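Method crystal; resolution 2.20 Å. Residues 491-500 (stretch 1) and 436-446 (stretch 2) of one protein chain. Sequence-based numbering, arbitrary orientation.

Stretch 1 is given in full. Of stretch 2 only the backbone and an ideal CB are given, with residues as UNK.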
ATOM      1  N   PRO A 491       0.821 -14.307 -10.414  1.00 23.58           N
ATOM      2  CA  PRO A 491      -0.058 -15.472 -10.594  1.00 24.13           C
ATOM      3  C   PRO A 491      -0.848 -15.934  -9.341  1.00 23.83           C
ATOM      4  O   PRO A 491      -2.032 -16.294  -9.448  1.00 24.04           O
ATOM      5  CB  PRO A 491       0.914 -16.561 -11.016  1.00 24.78           C
ATOM      6  CG  PRO A 491       1.997 -15.839 -11.733  1.00 24.78           C
ATOM      7  CD  PRO A 491       2.128 -14.519 -11.054  1.00 23.94           C
ATOM      8  N   ALA A 492      -0.193 -15.932  -8.182  1.00 23.40           N
ATOM      9  CA  ALA A 492      -0.834 -16.364  -6.941  1.00 23.14           C
ATOM     10  C   ALA A 492      -2.156 -15.647  -6.634  1.00 22.77           C
ATOM     11  O   ALA A 492      -3.035 -16.225  -6.021  1.00 22.81           O
ATOM     12  CB  ALA A 492       0.128 -16.222  -5.776  1.00 22.75           C
ATOM     13  N   TRP A 493      -2.313 -14.403  -7.089  1.00 22.46           N
ATOM     14  CA  TRP A 493      -3.609 -13.705  -6.940  1.00 22.24           C
ATOM     15  C   TRP A 493      -4.761 -14.475  -7.569  1.00 22.80           C
ATOM     16  O   TRP A 493      -5.893 -14.397  -7.091  1.00 22.71           O
ATOM     17  CB  TRP A 493      -3.583 -12.329  -7.595  1.00 22.02           C
ATOM     18  CG  TRP A 493      -2.902 -11.298  -6.793  1.00 21.40           C
ATOM     19  CD1 TRP A 493      -1.740 -10.670  -7.107  1.00 21.24           C
ATOM     20  CD2 TRP A 493      -3.358 -10.739  -5.568  1.00 20.90           C
ATOM     21  NE1 TRP A 493      -1.442  -9.741  -6.146  1.00 20.68           N
ATOM     22  CE2 TRP A 493      -2.405  -9.787  -5.174  1.00 20.48           C
ATOM     23  CE3 TRP A 493      -4.469 -10.965  -4.750  1.00 20.82           C
ATOM     24  CZ2 TRP A 493      -2.539  -9.029  -3.996  1.00 20.00           C
ATOM     25  CZ3 TRP A 493      -4.597 -10.212  -3.578  1.00 20.34           C
ATOM     26  CH2 TRP A 493      -3.632  -9.262  -3.217  1.00 19.95           C
ATOM     27  N   ARG A 494      -4.459 -15.216  -8.635  1.00 23.44           N
ATOM     28  CA  ARG A 494      -5.467 -15.924  -9.364  1.00 24.08           C
ATOM     29  C   ARG A 494      -5.937 -17.205  -8.660  1.00 24.31           C
ATOM     30  O   ARG A 494      -6.927 -17.776  -9.089  1.00 24.81           O
ATOM     31  CB  ARG A 494      -4.997 -16.255 -10.797  1.00 24.78           C
ATOM     32  CG  ARG A 494      -4.388 -15.079 -11.582  1.00 24.64           C
ATOM     33  CD  ARG A 494      -5.293 -13.863 -11.543  1.00 24.29           C
ATOM     34  NE  ARG A 494      -4.832 -12.818 -12.440  1.00 24.32           N
ATOM     35  CZ  ARG A 494      -5.340 -11.581 -12.514  1.00 24.04           C
ATOM     36  NH1 ARG A 494      -6.362 -11.204 -11.762  1.00 23.74           N
ATOM     37  NH2 ARG A 494      -4.808 -10.702 -13.364  1.00 24.12           N
ATOM     38  N   VAL A 495      -5.217 -17.663  -7.629  1.00 24.03           N
ATOM     39  CA  VAL A 495      -5.614 -18.849  -6.840  1.00 24.25           C
ATOM     40  C   VAL A 495      -5.867 -18.579  -5.362  1.00 23.64           C
ATOM     41  O   VAL A 495      -6.390 -19.447  -4.681  1.00 23.80           O
ATOM     42  CB  VAL A 495      -4.605 -20.035  -7.011  1.00 24.78           C
ATOM     43  CG1 VAL A 495      -4.527 -20.481  -8.465  1.00 25.55           C
ATOM     44  CG2 VAL A 495      -3.207 -19.714  -6.499  1.00 24.43           C
ATOM     45  N   SER A 496      -5.537 -17.379  -4.877  1.00 22.99           N
ATOM     46  CA  SER A 496      -5.599 -17.077  -3.449  1.00 22.46           C
ATOM     47  C   SER A 496      -6.725 -16.094  -3.157  1.00 22.11           C
ATOM     48  O   SER A 496      -6.679 -14.956  -3.629  1.00 21.86           O
ATOM     49  CB  SER A 496      -4.256 -16.515  -2.986  1.00 22.09           C
ATOM     50  OG  SER A 496      -3.203 -17.359  -3.447  1.00 22.51           O
ATOM     51  N   PRO A 497      -7.749 -16.520  -2.405  1.00 22.13           N
ATOM     52  CA  PRO A 497      -8.882 -15.616  -2.203  1.00 21.90           C
ATOM     53  C   PRO A 497      -8.635 -14.553  -1.152  1.00 21.31           C
ATOM     54  O   PRO A 497      -9.341 -13.544  -1.144  1.00 21.12           O
ATOM     55  CB  PRO A 497     -10.029 -16.543  -1.790  1.00 22.21           C
ATOM     56  CG  PRO A 497      -9.402 -17.815  -1.355  1.00 22.45           C
ATOM     57  CD  PRO A 497      -8.004 -17.865  -1.870  1.00 22.48           C
ATOM     58  N   PHE A 498      -7.643 -14.766  -0.288  1.00 21.09           N
ATOM     59  CA  PHE A 498      -7.318 -13.812   0.744  1.00 20.60           C
ATOM     60  C   PHE A 498      -5.830 -13.742   1.046  1.00 20.44           C
ATOM     61  O   PHE A 498      -5.051 -14.578   0.615  1.00 20.72           O
ATOM     62  CB  PHE A 498      -8.124 -14.097   2.018  1.00 20.55           C
ATOM     63  CG  PHE A 498      -7.712 -15.333   2.772  1.00 20.76           C
ATOM     64  CD1 PHE A 498      -8.300 -16.565   2.490  1.00 21.21           C
ATOM     65  CD2 PHE A 498      -6.808 -15.262   3.824  1.00 20.59           C
ATOM     66  CE1 PHE A 498      -7.942 -17.694   3.198  1.00 21.46           C
ATOM     67  CE2 PHE A 498      -6.465 -16.392   4.546  1.00 20.86           C
ATOM     68  CZ  PHE A 498      -7.024 -17.610   4.234  1.00 21.30           C
ATOM     69  N   VAL A 499      -5.465 -12.685   1.769  1.00 20.03           N
ATOM     70  CA  VAL A 499      -4.109 -12.434   2.212  1.00 19.87           C
ATOM     71  C   VAL A 499      -4.085 -12.406   3.732  1.00 19.73           C
ATOM     72  O   VAL A 499      -5.003 -11.899   4.365  1.00 19.59           O
ATOM     73  CB  VAL A 499      -3.580 -11.103   1.661  1.00 19.57           C
ATOM     74  CG1 VAL A 499      -2.107 -10.917   2.024  1.00 19.46           C
ATOM     75  CG2 VAL A 499      -3.762 -11.058   0.141  1.00 19.76           C
ATOM     76  N   MET A 500      -3.034 -12.984   4.311  1.00 19.86           N
ATOM     77  CA  MET A 500      -2.738 -12.815   5.743  1.00 19.78           C
ATOM     78  C   MET A 500      -1.585 -11.846   5.852  1.00 19.56           C
ATOM     79  O   MET A 500      -0.579 -11.983   5.134  1.00 19.64           O
ATOM     80  CB  MET A 500      -2.367 -14.137   6.405  1.00 20.17           C
ATOM     81  CG  MET A 500      -3.523 -15.123   6.451  1.00 20.42           C
ATOM     82  SD  MET A 500      -3.118 -16.805   6.907  1.00 21.00           S
ATOM     83  CE  MET A 500      -2.817 -16.681   8.655  1.00 21.03           C
ATOM     84  N   UNK A 436       4.692  -8.651   7.243  1.00 19.37           N
ATOM     85  CA  UNK A 436       4.882  -9.656   6.178  1.00 19.57           C
ATOM     86  C   UNK A 436       3.507 -10.023   5.637  1.00 19.47           C
ATOM     87  O   UNK A 436       2.506  -9.973   6.365  1.00 19.38           O
ATOM     88  CB  UNK A 436       5.617 -10.895   6.692  1.00 19.57           C
ATOM     89  N   UNK A 437       3.417 -10.332   4.348  1.00 19.51           N
ATOM     90  CA  UNK A 437       2.126 -10.717   3.770  1.00 19.49           C
ATOM     91  C   UNK A 437       2.296 -11.999   2.974  1.00 19.91           C
ATOM     92  O   UNK A 437       3.381 -12.291   2.418  1.00 20.14           O
ATOM     93  CB  UNK A 437       1.563  -9.604   2.884  1.00 19.49           C
ATOM     94  N   UNK A 438       1.234 -12.798   3.012  1.00 20.07           N
ATOM     95  CA  UNK A 438       1.205 -14.068   2.333  1.00 20.53           C
ATOM     96  C   UNK A 438      -0.172 -14.321   1.748  1.00 20.56           C
ATOM     97  O   UNK A 438      -1.184 -14.325   2.465  1.00 20.44           O
ATOM     98  CB  UNK A 438       1.603 -15.197   3.286  1.00 20.53           C
ATOM     99  N   UNK A 439      -0.206 -14.483   0.431  1.00 20.76           N
ATOM    100  CA  UNK A 439      -1.414 -14.894  -0.252  1.00 20.95           C
ATOM    101  C   UNK A 439      -1.638 -16.367   0.104  1.00 21.42           C
ATOM    102  O   UNK A 439      -0.683 -17.153   0.112  1.00 21.78           O
ATOM    103  CB  UNK A 439      -1.311 -14.678  -1.763  1.00 20.95           C
ATOM    104  N   UNK A 440      -2.879 -16.723   0.424  1.00 21.47           N
ATOM    105  CA  UNK A 440      -3.241 -18.083   0.869  1.00 21.91           C
ATOM    106  C   UNK A 440      -4.181 -18.763  -0.129  1.00 22.33           C
ATOM    107  O   UNK A 440      -5.290 -18.272  -0.364  1.00 22.18           O
ATOM    108  CB  UNK A 440      -3.899 -18.034   2.249  1.00 21.91           C
ATOM    109  N   UNK A 441      -3.722 -19.885  -0.697  1.00 22.91           N
ATOM    110  CA  UNK A 441      -4.540 -20.708  -1.617  1.00 23.46           C
ATOM    111  C   UNK A 441      -5.419 -21.691  -0.809  1.00 23.70           C
ATOM    112  O   UNK A 441      -5.025 -22.113   0.280  1.00 23.68           O
ATOM    113  CB  UNK A 441      -3.644 -21.475  -2.592  1.00 23.46           C
ATOM    114  N   UNK A 442      -6.603 -22.070  -1.330  1.00 23.99           N
ATOM    115  CA  UNK A 442      -7.511 -22.916  -0.530  1.00 24.20           C
ATOM    116  C   UNK A 442      -6.913 -24.220  -0.010  1.00 24.70           C
ATOM    117  O   UNK A 442      -7.233 -24.644   1.107  1.00 24.67           O
ATOM    118  CB  UNK A 442      -8.743 -23.257  -1.370  1.00 24.20           C
ATOM    119  N   UNK A 443      -6.064 -24.833  -0.837  1.00 25.21           N
ATOM    120  CA  UNK A 443      -5.439 -26.129  -0.561  1.00 25.86           C
ATOM    121  C   UNK A 443      -4.482 -26.079   0.627  1.00 25.64           C
ATOM    122  O   UNK A 443      -4.176 -27.113   1.201  1.00 26.13           O
ATOM    123  CB  UNK A 443      -4.688 -26.619  -1.801  1.00 25.86           C
ATOM    124  N   UNK A 444      -3.989 -24.890   0.969  1.00 24.97           N
ATOM    125  CA  UNK A 444      -3.137 -24.717   2.146  1.00 24.77           C
ATOM    126  C   UNK A 444      -3.935 -24.817   3.452  1.00 24.57           C
ATOM    127  O   UNK A 444      -3.317 -24.884   4.517  1.00 24.56           O
ATOM    128  CB  UNK A 444      -2.421 -23.367   2.078  1.00 24.77           C
ATOM    129  N   UNK A 445      -5.268 -24.877   3.379  1.00 24.50           N
ATOM    130  CA  UNK A 445      -6.131 -24.756   4.552  1.00 24.25           C
ATOM    131  C   UNK A 445      -6.983 -25.957   4.876  1.00 24.76           C
ATOM    132  O   UNK A 445      -7.828 -25.891   5.740  1.00 24.59           O
ATOM    133  CB  UNK A 445      -7.056 -23.551   4.369  1.00 24.25           C
ATOM    134  N   UNK A 446      -6.777 -27.067   4.189  1.00 25.43           N
ATOM    135  CA  UNK A 446      -7.634 -28.219   4.342  1.00 25.97           C
ATOM    136  C   UNK A 446      -7.225 -29.001   5.597  1.00 26.29           C
ATOM    137  O   UNK A 446      -8.076 -29.665   6.217  1.00 26.53           O
ATOM    138  CB  UNK A 446      -7.570 -29.106   3.097  1.00 25.97           C
TER

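Stretch 2 opens as a strand that runs antiparallel to Val499 and Met500, so side chains at successive positions fall alternately on the two faces of the sheet. At position 436 the ideal CB has nothing of stretch 1 within 5.5 Å, and extended backbone angles favour a beta-branched residue without demanding one; the residue is Thr436. Position 437 lies beside the strand partner, its CB 3.9 Å from Met500 O and 4.0 Å from Val499 CG1. A small side chain, polar or not, would suit; Ser437 is found, its CA making a CA-H...O contact of 3.3 Å with Met500 O, while its hydroxyl bonds elsewhere in the structure.

Position 438 is fixed by its backbone: its N donates to Met500 O (2.9 Å) and its O accepts from Met500 N (2.9 Å). CB projects to the face that carries the Met500 side chain, where stretch 1 offers no charge, so many residues are compatible. Arg438 leads its end away and is bonded elsewhere.

Position 439 pairs with Val499 without hydrogen bonds, and its CB turns to the other face, 3.7 Å from Ser496 CB and 4.5 Å from Ala492 CB. Ala492, the Trp493 indole and Val499 form an apolar pocket that calls for leucine, isoleucine or methionine. Leu439 fills it: CD2 sits over the indole, 3.8 Å from the centroid of the five-membered ring of Trp493, and also 3.8 Å from Ala492 CB, while CD1 meets Val499 CG2 at 3.8 Å.

At position 440, N donates to Phe498 O (3.1 Å). Its CB is 3.7 Å from Phe498 CZ and 4.9 Å from Met500 SD, a setting for a branched aliphatic or methionine. In Ile440, CB lies over the Phe498 ring, CG2 is 3.7 Å from Phe498 CZ, and CG1 is 3.7 Å from Met500 SD.

Position 441 has its CB sideways, 4.0 Å from Val495 O, and tolerates small or polar residues. Asn441 turns its end away; its ND2 donates to OE1 of the residue at 443 (3.0 Å).

Position 442, with phi -55°, begins a 3-10 segment and permits proline. Pro442 is present, its CD 3.2 Å from Val495 O and 4.1 Å from Pro497 CD.

Positions 443 and 444 are unconstrained by stretch 1; they hold Glu443, which accepts the Asn441 bond, and Ala444. From position 445 CB points toward stretch 1 but stops short of the Phe498 ring; a medium-sized or larger side chain is needed to touch it, and an apolar one such as leucine or methionine suits the ring edge. Leu445 does so, CD1 lying 3.6 Å from Phe498 CE1 at the ring edge. Position 446 is out of reach and holds Thr446.

Stretch 2 (436-446) TSRLINPEALT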
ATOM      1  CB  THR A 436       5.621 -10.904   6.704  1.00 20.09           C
ATOM      2  OG1 THR A 436       5.781 -11.859   5.666  1.00 20.34           O
ATOM      3  CG2 THR A 436       4.866 -11.534   7.933  1.00 20.26           C
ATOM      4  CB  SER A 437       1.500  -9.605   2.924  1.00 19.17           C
ATOM      5  OG  SER A 437       2.363  -9.071   1.928  1.00 19.13           O
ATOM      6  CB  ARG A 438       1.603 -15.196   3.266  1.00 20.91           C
ATOM      7  CG  ARG A 438       1.981 -16.473   2.510  1.00 21.49           C
ATOM      8  CD  ARG A 438       3.332 -16.340   1.847  1.00 21.67           C
ATOM      9  NE  ARG A 438       3.677 -17.477   1.005  1.00 22.28           N
ATOM     10  CZ  ARG A 438       4.650 -17.465   0.081  1.00 22.53           C
ATOM     11  NH1 ARG A 438       5.391 -16.366  -0.139  1.00 22.19           N
ATOM     12  NH2 ARG A 438       4.882 -18.565  -0.634  1.00 23.17           N
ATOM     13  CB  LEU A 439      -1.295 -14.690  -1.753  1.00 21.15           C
ATOM     14  CG  LEU A 439      -1.602 -13.291  -2.324  1.00 20.79           C
ATOM     15  CD1 LEU A 439      -0.644 -12.223  -1.775  1.00 20.35           C
ATOM     16  CD2 LEU A 439      -1.473 -13.365  -3.842  1.00 21.15           C
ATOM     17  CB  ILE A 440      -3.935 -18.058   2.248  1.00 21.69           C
ATOM     18  CG1 ILE A 440      -3.100 -17.285   3.268  1.00 21.32           C
ATOM     19  CG2 ILE A 440      -4.191 -19.458   2.754  1.00 22.17           C
ATOM     20  CD1 ILE A 440      -1.677 -17.764   3.474  1.00 21.57           C
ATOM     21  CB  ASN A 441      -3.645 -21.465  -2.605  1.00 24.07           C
ATOM     22  CG  ASN A 441      -2.673 -22.404  -1.913  1.00 24.40           C
ATOM     23  OD1 ASN A 441      -1.926 -21.987  -1.039  1.00 24.05           O
ATOM     24  ND2 ASN A 441      -2.711 -23.691  -2.283  1.00 25.14           N
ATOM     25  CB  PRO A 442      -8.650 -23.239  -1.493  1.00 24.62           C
ATOM     26  CG  PRO A 442      -8.593 -22.187  -2.537  1.00 24.43           C
ATOM     27  CD  PRO A 442      -7.159 -21.768  -2.660  1.00 24.22           C
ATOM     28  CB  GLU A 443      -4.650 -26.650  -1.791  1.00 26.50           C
ATOM     29  CG  GLU A 443      -5.519 -26.921  -3.038  1.00 26.95           C
ATOM     30  CD  GLU A 443      -5.783 -25.682  -3.902  1.00 26.53           C
ATOM     31  OE1 GLU A 443      -5.230 -24.615  -3.594  1.00 25.87           O
ATOM     32  OE2 GLU A 443      -6.589 -25.751  -4.847  1.00 26.87           O
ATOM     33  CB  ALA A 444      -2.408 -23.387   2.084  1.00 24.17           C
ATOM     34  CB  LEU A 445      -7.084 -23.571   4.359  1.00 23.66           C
ATOM     35  CG  LEU A 445      -6.443 -22.215   4.171  1.00 23.09           C
ATOM     36  CD1 LEU A 445      -7.514 -21.276   3.622  1.00 22.74           C
ATOM     37  CD2 LEU A 445      -5.880 -21.711   5.482  1.00 22.79           C
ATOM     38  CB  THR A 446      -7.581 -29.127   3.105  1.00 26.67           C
ATOM     39  OG1 THR A 446      -6.272 -29.672   2.978  1.00 27.11           O
ATOM     40  CG2 THR A 446      -7.925 -28.355   1.809  1.00 26.45           C
TER
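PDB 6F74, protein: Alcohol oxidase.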